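Local coordinates for dioxygenase (Pseudomonas brassicacearum, PDB 5V2D), which probably cleaves the central double bond of lignin-derived stilbenes with molecular oxygen, using an iron ion held by four histidines, at residues E341-D353 with V361-F373. Numbering follows the deposited sequence.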
ATOM      1  N   GLU A 341      16.215 -11.345   6.325  1.00 79.55           N
ATOM      2  CA  GLU A 341      16.585 -12.603   5.619  1.00 82.22           C
ATOM      3  C   GLU A 341      16.218 -13.908   6.367  1.00 78.69           C
ATOM      4  O   GLU A 341      15.948 -14.904   5.737  1.00 84.35           O
ATOM      5  CB  GLU A 341      18.117 -12.645   5.279  1.00 87.94           C
ATOM      6  CG  GLU A 341      18.868 -11.359   4.934  1.00 90.25           C
ATOM      7  CD  GLU A 341      19.648 -10.812   6.129  1.00 95.22           C
ATOM      8  OE1 GLU A 341      19.041 -10.170   7.025  1.00 89.08           O
ATOM      9  OE2 GLU A 341      20.867 -11.066   6.162  1.00 91.33           O
ATOM     10  N   THR A 342      16.264 -13.885   7.698  1.00 72.63           N
ATOM     11  CA  THR A 342      15.801 -14.944   8.622  1.00 70.51           C
ATOM     12  C   THR A 342      14.325 -15.351   8.533  1.00 68.68           C
ATOM     13  O   THR A 342      13.962 -16.426   8.958  1.00 57.77           O
ATOM     14  CB  THR A 342      15.746 -14.276  10.039  1.00 72.63           C
ATOM     15  OG1 THR A 342      17.031 -13.808  10.407  1.00 72.41           O
ATOM     16  CG2 THR A 342      15.182 -15.121  11.205  1.00 77.85           C
ATOM     17  N   LEU A 343      13.454 -14.415   8.161  1.00 67.03           N
ATOM     18  CA  LEU A 343      11.998 -14.574   8.391  1.00 61.68           C
ATOM     19  C   LEU A 343      11.316 -15.420   7.318  1.00 58.41           C
ATOM     20  O   LEU A 343      11.361 -15.095   6.181  1.00 58.14           O
ATOM     21  CB  LEU A 343      11.321 -13.208   8.449  1.00 61.49           C
ATOM     22  CG  LEU A 343      11.822 -12.316   9.590  1.00 60.44           C
ATOM     23  CD1 LEU A 343      11.195 -10.917   9.605  1.00 58.99           C
ATOM     24  CD2 LEU A 343      11.738 -13.039  10.963  1.00 62.66           C
ATOM     25  N   ALA A 344      10.628 -16.478   7.720  1.00 60.37           N
ATOM     26  CA  ALA A 344       9.813 -17.250   6.820  1.00 56.61           C
ATOM     27  C   ALA A 344       8.581 -16.371   6.415  1.00 53.30           C
ATOM     28  O   ALA A 344       7.969 -15.719   7.250  1.00 51.10           O
ATOM     29  CB  ALA A 344       9.352 -18.515   7.506  1.00 57.59           C
ATOM     30  N   ALA A 345       8.270 -16.337   5.133  1.00 49.90           N
ATOM     31  CA  ALA A 345       7.109 -15.643   4.605  1.00 48.74           C
ATOM     32  C   ALA A 345       6.617 -16.457   3.387  1.00 43.70           C
ATOM     33  O   ALA A 345       7.397 -17.005   2.626  1.00 40.79           O
ATOM     34  CB  ALA A 345       7.468 -14.216   4.205  1.00 47.91           C
ATOM     35  N   CYS A 346       5.322 -16.503   3.212  1.00 39.27           N
ATOM     36  CA  CYS A 346       4.721 -17.025   2.005  1.00 37.83           C
ATOM     37  C   CYS A 346       3.258 -16.534   1.952  1.00 30.75           C
ATOM     38  O   CYS A 346       2.766 -15.975   2.933  1.00 30.39           O
ATOM     39  CB  CYS A 346       4.825 -18.612   2.033  1.00 39.17           C
ATOM     40  SG  CYS A 346       3.787 -19.326   3.341  1.00 42.96           S
ATOM     41  N   LEU A 347       2.616 -16.706   0.808  1.00 28.52           N
ATOM     42  CA  LEU A 347       1.190 -16.477   0.661  1.00 29.68           C
ATOM     43  C   LEU A 347       0.429 -17.562   1.422  1.00 29.45           C
ATOM     44  O   LEU A 347       0.721 -18.755   1.268  1.00 30.02           O
ATOM     45  CB  LEU A 347       0.771 -16.470  -0.831  1.00 29.12           C
ATOM     46  CG  LEU A 347      -0.651 -15.949  -1.082  1.00 29.33           C
ATOM     47  CD1 LEU A 347      -0.798 -14.438  -0.874  1.00 29.08           C
ATOM     48  CD2 LEU A 347      -1.053 -16.332  -2.473  1.00 30.81           C
ATOM     49  N   MET A 348      -0.542 -17.154   2.233  1.00 29.79           N
ATOM     50  CA  MET A 348      -1.363 -18.060   3.028  1.00 31.77           C
ATOM     51  C   MET A 348      -2.837 -17.807   2.913  1.00 31.50           C
ATOM     52  O   MET A 348      -3.284 -16.705   2.558  1.00 29.83           O
ATOM     53  CB  MET A 348      -0.971 -17.924   4.501  1.00 34.87           C
ATOM     54  CG  MET A 348       0.502 -18.010   4.685  1.00 39.25           C
ATOM     55  SD  MET A 348       1.202 -18.901   6.034  1.00 49.05           S
ATOM     56  CE  MET A 348       0.786 -20.456   5.482  1.00 43.13           C
ATOM     57  N   ARG A 349      -3.619 -18.843   3.228  1.00 30.84           N
ATOM     58  CA  ARG A 349      -5.060 -18.738   3.298  1.00 30.74           C
ATOM     59  C   ARG A 349      -5.440 -18.929   4.754  1.00 30.47           C
ATOM     60  O   ARG A 349      -5.107 -19.962   5.357  1.00 32.02           O
ATOM     61  CB  ARG A 349      -5.765 -19.774   2.474  1.00 33.74           C
ATOM     62  CG  ARG A 349      -7.291 -19.773   2.656  1.00 33.65           C
ATOM     63  CD  ARG A 349      -8.016 -20.521   1.524  1.00 37.00           C
ATOM     64  NE  ARG A 349      -7.939 -19.713   0.302  1.00 38.97           N
ATOM     65  CZ  ARG A 349      -8.418 -20.039  -0.881  1.00 40.99           C
ATOM     66  NH1 ARG A 349      -9.131 -21.189  -0.996  1.00 38.59           N
ATOM     67  NH2 ARG A 349      -8.290 -19.183  -1.896  1.00 36.28           N
ATOM     68  N   TRP A 350      -6.172 -17.969   5.292  1.00 27.91           N
ATOM     69  CA  TRP A 350      -6.829 -18.122   6.596  1.00 28.71           C
ATOM     70  C   TRP A 350      -8.287 -18.530   6.365  1.00 30.76           C
ATOM     71  O   TRP A 350      -8.950 -18.019   5.456  1.00 29.65           O
ATOM     72  CB  TRP A 350      -6.848 -16.792   7.316  1.00 29.28           C
ATOM     73  CG  TRP A 350      -5.539 -16.211   7.604  1.00 30.24           C
ATOM     74  CD1 TRP A 350      -4.900 -15.309   6.856  1.00 29.88           C
ATOM     75  CD2 TRP A 350      -4.785 -16.356   8.804  1.00 29.30           C
ATOM     76  NE1 TRP A 350      -3.729 -14.924   7.475  1.00 31.34           N
ATOM     77  CE2 TRP A 350      -3.659 -15.525   8.692  1.00 29.40           C
ATOM     78  CE3 TRP A 350      -4.935 -17.130   9.963  1.00 33.48           C
ATOM     79  CZ2 TRP A 350      -2.670 -15.465   9.650  1.00 30.48           C
ATOM     80  CZ3 TRP A 350      -3.919 -17.071  10.925  1.00 31.74           C
ATOM     81  CH2 TRP A 350      -2.833 -16.247  10.774  1.00 31.67           C
ATOM     82  N   THR A 351      -8.812 -19.412   7.223  1.00 31.46           N
ATOM     83  CA  THR A 351     -10.178 -19.866   7.157  1.00 31.69           C
ATOM     84  C   THR A 351     -10.818 -19.583   8.547  1.00 34.48           C
ATOM     85  O   THR A 351     -10.276 -20.047   9.593  1.00 35.80           O
ATOM     86  CB  THR A 351     -10.172 -21.374   6.917  1.00 35.31           C
ATOM     87  OG1 THR A 351      -9.565 -21.632   5.628  1.00 38.07           O
ATOM     88  CG2 THR A 351     -11.635 -21.921   6.881  1.00 36.72           C
ATOM     89  N   PHE A 352     -11.844 -18.745   8.577  1.00 31.39           N
ATOM     90  CA  PHE A 352     -12.510 -18.339   9.812  1.00 34.19           C
ATOM     91  C   PHE A 352     -13.912 -19.002   9.730  1.00 36.09           C
ATOM     92  O   PHE A 352     -14.773 -18.574   8.970  1.00 36.22           O
ATOM     93  CB  PHE A 352     -12.635 -16.814   9.936  1.00 31.98           C
ATOM     94  CG  PHE A 352     -11.319 -16.108   9.879  1.00 30.65           C
ATOM     95  CD1 PHE A 352     -10.891 -15.528   8.688  1.00 31.82           C
ATOM     96  CD2 PHE A 352     -10.437 -16.150  10.918  1.00 31.11           C
ATOM     97  CE1 PHE A 352      -9.692 -14.854   8.624  1.00 32.67           C
ATOM     98  CE2 PHE A 352      -9.222 -15.504  10.853  1.00 33.63           C
ATOM     99  CZ  PHE A 352      -8.836 -14.859   9.685  1.00 29.80           C
ATOM    100  N   ASP A 353     -14.072 -20.061  10.507  1.00 36.06           N
ATOM    101  CA  ASP A 353     -15.298 -20.853  10.506  1.00 37.07           C
ATOM    102  C   ASP A 353     -16.162 -20.308  11.601  1.00 37.46           C
ATOM    103  O   ASP A 353     -15.850 -20.539  12.819  1.00 35.93           O
ATOM    104  CB  ASP A 353     -14.996 -22.326  10.734  1.00 39.13           C
ATOM    105  CG  ASP A 353     -16.270 -23.223  10.611  1.00 41.88           C
ATOM    106  OD1 ASP A 353     -17.433 -22.705  10.547  1.00 37.76           O
ATOM    107  OD2 ASP A 353     -16.051 -24.437  10.407  1.00 46.25           O
ATOM    108  N   VAL A 361      -6.797 -20.200  14.927  1.00 48.35           N
ATOM    109  CA  VAL A 361      -6.672 -20.463  13.481  1.00 45.69           C
ATOM    110  C   VAL A 361      -5.216 -20.560  13.160  1.00 39.74           C
ATOM    111  O   VAL A 361      -4.350 -19.858  13.748  1.00 39.36           O
ATOM    112  CB  VAL A 361      -7.322 -19.351  12.589  1.00 49.07           C
ATOM    113  CG1 VAL A 361      -8.836 -19.370  12.723  1.00 50.31           C
ATOM    114  CG2 VAL A 361      -6.883 -17.953  13.008  1.00 51.64           C
ATOM    115  N   GLU A 362      -4.943 -21.441  12.216  1.00 39.97           N
ATOM    116  CA  GLU A 362      -3.669 -21.540  11.608  1.00 44.09           C
ATOM    117  C   GLU A 362      -3.776 -21.271  10.097  1.00 41.56           C
ATOM    118  O   GLU A 362      -4.659 -21.786   9.447  1.00 38.34           O
ATOM    119  CB  GLU A 362      -3.034 -22.869  11.952  1.00 51.51           C
ATOM    120  CG  GLU A 362      -2.252 -22.638  13.257  1.00 64.59           C
ATOM    121  CD  GLU A 362      -1.681 -23.879  13.882  1.00 74.45           C
ATOM    122  OE1 GLU A 362      -1.187 -24.787  13.162  1.00 82.43           O
ATOM    123  OE2 GLU A 362      -1.726 -23.924  15.126  1.00 80.52           O
ATOM    124  N   PRO A 363      -2.828 -20.488   9.585  1.00 40.83           N
ATOM    125  CA  PRO A 363      -2.855 -20.185   8.173  1.00 39.21           C
ATOM    126  C   PRO A 363      -2.259 -21.364   7.370  1.00 39.01           C
ATOM    127  O   PRO A 363      -1.415 -22.070   7.891  1.00 40.32           O
ATOM    128  CB  PRO A 363      -1.933 -18.936   8.110  1.00 39.34           C
ATOM    129  CG  PRO A 363      -0.922 -19.161   9.211  1.00 40.65           C
ATOM    130  CD  PRO A 363      -1.721 -19.781  10.305  1.00 41.08           C
ATOM    131  N   GLN A 364      -2.737 -21.580   6.160  1.00 37.08           N
ATOM    132  CA  GLN A 364      -2.315 -22.680   5.277  1.00 39.90           C
ATOM    133  C   GLN A 364      -1.620 -22.112   4.068  1.00 39.26           C
ATOM    134  O   GLN A 364      -2.125 -21.178   3.459  1.00 36.92           O
ATOM    135  CB  GLN A 364      -3.525 -23.565   4.862  1.00 40.82           C
ATOM    136  CG  GLN A 364      -4.291 -24.157   6.083  1.00 45.94           C
ATOM    137  CD  GLN A 364      -3.372 -24.972   7.060  1.00 51.30           C
ATOM    138  OE1 GLN A 364      -2.557 -25.781   6.624  1.00 52.74           O
ATOM    139  NE2 GLN A 364      -3.480 -24.715   8.370  1.00 56.22           N
ATOM    140  N   PRO A 365      -0.491 -22.682   3.699  1.00 38.99           N
ATOM    141  CA  PRO A 365       0.270 -22.081   2.608  1.00 39.29           C
ATOM    142  C   PRO A 365      -0.344 -22.254   1.253  1.00 37.06           C
ATOM    143  O   PRO A 365      -0.905 -23.278   0.943  1.00 38.62           O
ATOM    144  CB  PRO A 365       1.660 -22.785   2.674  1.00 41.53           C
ATOM    145  CG  PRO A 365       1.475 -24.019   3.476  1.00 42.39           C
ATOM    146  CD  PRO A 365       0.217 -23.823   4.330  1.00 43.47           C
ATOM    147  N   LEU A 366      -0.267 -21.209   0.448  1.00 34.33           N
ATOM    148  CA  LEU A 366      -0.655 -21.240  -0.923  1.00 33.70           C
ATOM    149  C   LEU A 366       0.556 -21.117  -1.853  1.00 36.94           C
ATOM    150  O   LEU A 366       0.418 -21.341  -3.042  1.00 35.61           O
ATOM    151  CB  LEU A 366      -1.591 -20.071  -1.183  1.00 34.21           C
ATOM    152  CG  LEU A 366      -2.886 -19.989  -0.444  1.00 33.93           C
ATOM    153  CD1 LEU A 366      -3.653 -18.718  -0.785  1.00 32.88           C
ATOM    154  CD2 LEU A 366      -3.758 -21.215  -0.838  1.00 35.01           C
ATOM    155  N   THR A 367       1.693 -20.639  -1.344  1.00 36.18           N
ATOM    156  CA  THR A 367       2.925 -20.647  -2.117  1.00 34.85           C
ATOM    157  C   THR A 367       3.973 -21.163  -1.168  1.00 37.44           C
ATOM    158  O   THR A 367       3.803 -21.193   0.067  1.00 37.92           O
ATOM    159  CB  THR A 367       3.404 -19.198  -2.565  1.00 35.85           C
ATOM    160  OG1 THR A 367       3.773 -18.326  -1.443  1.00 34.39           O
ATOM    161  CG2 THR A 367       2.374 -18.537  -3.468  1.00 34.36           C
ATOM    162  N   ASP A 368       5.097 -21.540  -1.705  1.00 39.89           N
ATOM    163  CA  ASP A 368       6.223 -21.888  -0.848  1.00 42.10           C
ATOM    164  C   ASP A 368       7.340 -20.856  -1.020  1.00 43.79           C
ATOM    165  O   ASP A 368       8.478 -21.158  -0.740  1.00 43.27           O
ATOM    166  CB  ASP A 368       6.677 -23.309  -1.160  1.00 45.72           C
ATOM    167  CG  ASP A 368       7.231 -23.458  -2.554  1.00 51.34           C
ATOM    168  OD1 ASP A 368       7.141 -22.513  -3.407  1.00 53.96           O
ATOM    169  OD2 ASP A 368       7.803 -24.535  -2.812  1.00 53.18           O
ATOM    170  N   TYR A 369       7.021 -19.657  -1.507  1.00 40.62           N
ATOM    171  CA  TYR A 369       8.016 -18.588  -1.658  1.00 39.37           C
ATOM    172  C   TYR A 369       7.455 -17.293  -1.055  1.00 37.63           C
ATOM    173  O   TYR A 369       6.242 -17.099  -1.046  1.00 35.97           O
ATOM    174  CB  TYR A 369       8.411 -18.360  -3.146  1.00 36.69           C
ATOM    175  CG  TYR A 369       7.236 -18.164  -4.080  1.00 36.20           C
ATOM    176  CD1 TYR A 369       6.700 -19.217  -4.795  1.00 37.75           C
ATOM    177  CD2 TYR A 369       6.658 -16.882  -4.255  1.00 35.50           C
ATOM    178  CE1 TYR A 369       5.639 -19.016  -5.701  1.00 39.47           C
ATOM    179  CE2 TYR A 369       5.567 -16.697  -5.086  1.00 34.65           C
ATOM    180  CZ  TYR A 369       5.080 -17.749  -5.826  1.00 37.40           C
ATOM    181  OH  TYR A 369       4.007 -17.521  -6.664  1.00 36.05           O
ATOM    182  N   PRO A 370       8.337 -16.435  -0.562  1.00 39.57           N
ATOM    183  CA  PRO A 370       7.858 -15.112  -0.055  1.00 36.89           C
ATOM    184  C   PRO A 370       7.448 -14.220  -1.207  1.00 35.12           C
ATOM    185  O   PRO A 370       8.021 -14.249  -2.320  1.00 33.75           O
ATOM    186  CB  PRO A 370       9.087 -14.501   0.637  1.00 38.80           C
ATOM    187  CG  PRO A 370      10.292 -15.242   0.083  1.00 40.43           C
ATOM    188  CD  PRO A 370       9.810 -16.616  -0.402  1.00 38.82           C
ATOM    189  N   CYS A 371       6.463 -13.410  -0.941  1.00 33.67           N
ATOM    190  CA  CYS A 371       5.887 -12.504  -1.881  1.00 30.02           C
ATOM    191  C   CYS A 371       5.155 -11.333  -1.159  1.00 30.55           C
ATOM    192  O   CYS A 371       4.907 -11.386   0.023  1.00 27.07           O
ATOM    193  CB  CYS A 371       4.909 -13.274  -2.770  1.00 33.72           C
ATOM    194  SG  CYS A 371       3.612 -14.144  -1.877  1.00 35.43           S
ATOM    195  N   GLU A 372       4.826 -10.307  -1.920  1.00 28.63           N
ATOM    196  CA  GLU A 372       4.099  -9.128  -1.393  1.00 27.34           C
ATOM    197  C   GLU A 372       3.541  -8.326  -2.576  1.00 27.78           C
ATOM    198  O   GLU A 372       3.613  -8.790  -3.750  1.00 26.00           O
ATOM    199  CB  GLU A 372       4.941  -8.288  -0.440  1.00 30.67           C
ATOM    200  CG  GLU A 372       4.443  -8.373   1.048  1.00 32.42           C
ATOM    201  CD  GLU A 372       3.024  -7.722   1.277  1.00 33.56           C
ATOM    202  OE1 GLU A 372       2.315  -8.013   2.309  1.00 28.82           O
ATOM    203  OE2 GLU A 372       2.624  -6.871   0.417  1.00 28.93           O
ATOM    204  N   PHE A 373       2.916  -7.192  -2.255  1.00 24.95           N
ATOM    205  CA  PHE A 373       2.211  -6.422  -3.220  1.00 25.34           C
ATOM    206  C   PHE A 373       1.268  -7.222  -4.110  1.00 25.32           C
ATOM    207  O   PHE A 373       1.283  -7.071  -5.350  1.00 26.15           O
ATOM    208  CB  PHE A 373       3.175  -5.531  -4.050  1.00 26.89           C
ATOM    209  CG  PHE A 373       3.767  -4.367  -3.256  1.00 27.02           C
ATOM    210  CD1 PHE A 373       2.992  -3.303  -2.889  1.00 27.31           C
ATOM    211  CD2 PHE A 373       5.087  -4.393  -2.882  1.00 28.73           C
ATOM    212  CE1 PHE A 373       3.506  -2.221  -2.226  1.00 29.77           C
ATOM    213  CE2 PHE A 373       5.658  -3.286  -2.248  1.00 32.16           C
ATOM    214  CZ  PHE A 373       4.857  -2.188  -1.906  1.00 31.18           C
TER
HETATM  215  O   HOH W   1      -6.897 -20.914   8.946  1.00 41.28           O
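Pro363 sets CB over the face of the Trp350 indole, 3.6 Å from the centroid of the six-membered ring and almost on the ring normal, a CH-pi contact that suits a rigid, apolar proline ring. Val361 sends CG2 obliquely to the same indole, 3.7 Å from Trp350 CE3, and to Phe352. The flexible thioether of Met348 bends to lay SD 3.8 Å from Pro363 CB, and Leu347 CD2 meets Leu366 CD1, so the apolar contact is tight. Between the strands, Arg349 and Gln364 form an antiparallel hydrogen-bonded pair, and Leu366 N donates a hydrogen bond to Leu347 O. Here strand pairing gives way to a side chain: Thr367 OG1, placed by chi1 of 65° between its own N and carbonyl carbon, accepts the N-H of Leu347 at 3.0 Å and donates to Tyr369 O, a role a short hydroxyl fills well. The outer side is looser and wetter: Glu362 and Gln364 are exposed, and a water bridges Thr351 N to Glu362 O. Strand 364-365 edges a four-stranded antiparallel blade of the beta-propeller typical of carotenoid-cleavage-type oxygenases. Strand 314-322 flanks 345-353 on its other side, Arg349 salt-bridging Asp318, while 371-375 begins the next blade, where second-shell Glu372 OE2 hydrogen-bonds ND1 of the iron ligand His304.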